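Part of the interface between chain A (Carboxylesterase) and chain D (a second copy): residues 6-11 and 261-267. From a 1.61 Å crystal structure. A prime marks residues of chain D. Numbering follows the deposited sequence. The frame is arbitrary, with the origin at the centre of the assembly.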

# COMPACT_ATOMS: atom_id res chain seq x y z
N MET A 6 3.28 5.39 11.81
CA MET A 6 4.65 5.56 12.40
C MET A 6 5.42 6.89 11.99
O MET A 6 6.59 6.88 11.54
N VAL A 7 4.74 8.02 12.18
CA VAL A 7 5.29 9.36 11.85
C VAL A 7 6.54 9.62 12.67
O VAL A 7 6.65 9.21 13.87
N ASP A 8 7.56 10.27 12.07
CA ASP A 8 8.80 10.51 12.81
C ASP A 8 8.39 11.35 14.10
O ASP A 8 7.68 12.30 14.00
N PRO A 9 8.86 10.89 15.23
CA PRO A 9 8.49 11.62 16.52
C PRO A 9 8.89 13.04 16.52
O PRO A 9 8.32 13.87 17.29
N ASP A 10 9.82 13.48 15.66
CA ASP A 10 10.10 14.91 15.54
C ASP A 10 8.89 15.80 15.20
O ASP A 10 8.89 17.02 15.50
N PHE A 11 7.89 15.23 14.57
CA PHE A 11 6.69 16.00 14.19
C PHE A 11 5.56 15.97 15.21
O PHE A 11 4.47 16.53 14.95
N VAL D 261 13.68 1.39 10.12
CA VAL D 261 13.82 2.82 10.29
C VAL D 261 12.89 3.37 11.38
O VAL D 261 13.29 4.10 12.26
N LYS D 262 11.66 2.89 11.31
CA LYS D 262 10.61 3.33 12.20
C LYS D 262 10.96 2.87 13.64
O LYS D 262 10.74 3.65 14.60
N LYS D 263 11.45 1.66 13.78
CA LYS D 263 11.89 1.19 15.11
C LYS D 263 13.06 1.96 15.65
O LYS D 263 13.14 2.23 16.87
N LEU D 264 14.01 2.32 14.78
CA LEU D 264 15.12 3.14 15.29
C LEU D 264 14.62 4.45 15.81
O LEU D 264 15.04 4.89 16.91
N ARG D 265 13.72 5.14 15.03
CA ARG D 265 13.24 6.46 15.44
C ARG D 265 12.42 6.32 16.75
O ARG D 265 12.55 7.19 17.63
N GLU D 266 11.74 5.19 16.87
CA GLU D 266 10.91 5.04 18.09
C GLU D 266 11.82 4.95 19.30
O GLU D 266 11.47 5.40 20.45
N ALA D 267 12.98 4.34 19.09
CA ALA D 267 13.96 4.15 20.16
C ALA D 267 14.86 5.37 20.41
O ALA D 267 15.79 5.31 21.25

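Arg265′ organizes this contact. It lies in the last turn of a helix in chain D, with its CA-to-CB bond directed toward the loop and 3-10 segment of chain A, and its first three chi angles are all m, so the chain curls before presenting its guanidinium. Asp8 meets that group side-on, near its plane, along the edge formed by NE and NH2: with chi1 in t, its carboxylate takes two hydrogen bonds, from NE of Arg265′ to OD2 of Asp8 and from NH2 of Arg265′ to OD1 of Asp8, both 2.9 Å and nearly straight. Two N-H donors thus match two carboxylate oxygens, the classic bidentate salt bridge, here with a largely buried aspartate whose charge needs such compensation.

OD1 of Asp8 also accepts a bond from the backbone N of Asp10 (2.9 Å), which ties the carboxylate to the 3-10 segment, while the backbone O of Asp8 accepts a hydrogen bond from the backbone N of Phe11 at 3.0 Å. Asp10, chi1 m, adds a second salt bridge, its OD1 lying 3.1 Å from NH2 of Arg265′ near the guanidinium plane; its OD2 is satisfied elsewhere in the structure. The remaining nitrogen, NH1 of Arg265′, bonds to a residue just beyond the stretches.

Pro9 points toward the helix and packs its ring on the aliphatic base of the arginine, CD of Pro9 being 3.9 Å from CB of Arg265′. It has no side-chain donor or acceptor to satisfy, which suits this apolar contact.

Met6 also points in, chi1 and chi2 both m. Its CB lies 3.4 Å from CD of Lys262′, whose methylene chain, t beyond chi1, offers a hydrocarbon surface while NZ is bonded elsewhere. CE of Met6 comes 3.9 Å from OE2 of Glu266′, whose OE1 forms a salt bridge with NZ of Lys263′ (2.6 Å) within the helix. Val7 points away and takes no part.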

# COMPACT_ATOMS: atom_id res chain seq x y z
CB MET A 6 5.48 4.36 11.96
CG MET A 6 5.13 3.02 12.59
SD MET A 6 5.12 3.09 14.38
CE MET A 6 6.73 2.49 14.87
CB VAL A 7 4.23 10.44 11.99
CG1 VAL A 7 4.77 11.77 11.76
CG2 VAL A 7 3.00 10.21 11.10
CB ASP A 8 9.75 11.29 11.89
CG ASP A 8 11.09 11.43 12.45
OD1 ASP A 8 11.22 11.99 13.60
OD2 ASP A 8 12.07 10.95 11.88
CB PRO A 9 9.31 10.85 17.58
CG PRO A 9 9.55 9.55 17.03
CD PRO A 9 9.74 9.78 15.45
CB ASP A 10 11.20 15.26 14.49
CG ASP A 10 12.58 14.67 14.81
OD1 ASP A 10 12.90 14.46 15.98
OD2 ASP A 10 13.32 14.41 13.83
CB PHE A 11 6.13 15.44 12.83
CG PHE A 11 7.13 15.59 11.75
CD1 PHE A 11 7.58 16.83 11.37
CD2 PHE A 11 7.62 14.43 11.07
CE1 PHE A 11 8.52 16.98 10.36
CE2 PHE A 11 8.63 14.58 10.11
CZ PHE A 11 9.06 15.79 9.73
CB VAL D 261 13.39 3.65 8.92
CG1 VAL D 261 13.37 5.20 9.29
CG2 VAL D 261 14.35 3.27 7.83
CB LYS D 262 9.29 2.77 11.65
CG LYS D 262 8.84 3.61 10.39
CD LYS D 262 7.66 2.94 9.73
CE LYS D 262 7.21 3.86 8.63
NZ LYS D 262 6.07 3.28 7.94
CB LYS D 263 12.18 -0.31 15.08
CG LYS D 263 10.92 -1.20 14.84
CD LYS D 263 9.86 -1.00 15.93
CE LYS D 263 10.32 -1.77 17.21
NZ LYS D 263 9.40 -1.49 18.39
CB LEU D 264 16.20 3.44 14.15
CG LEU D 264 16.95 2.21 13.71
CD1 LEU D 264 17.92 2.59 12.56
CD2 LEU D 264 17.82 1.57 14.77
CB ARG D 265 12.39 7.10 14.32
CG ARG D 265 13.31 7.37 13.11
CD ARG D 265 14.32 8.46 13.41
NE ARG D 265 13.68 9.70 13.90
CZ ARG D 265 14.00 10.29 15.08
NH1 ARG D 265 14.98 9.78 15.89
NH2 ARG D 265 13.37 11.40 15.42
CB GLU D 266 10.13 3.79 17.92
CG GLU D 266 9.24 3.42 19.17
CD GLU D 266 8.57 2.08 18.94
OE1 GLU D 266 9.29 1.05 18.91
OE2 GLU D 266 7.34 2.05 18.68
CB ALA D 267 14.73 2.89 19.89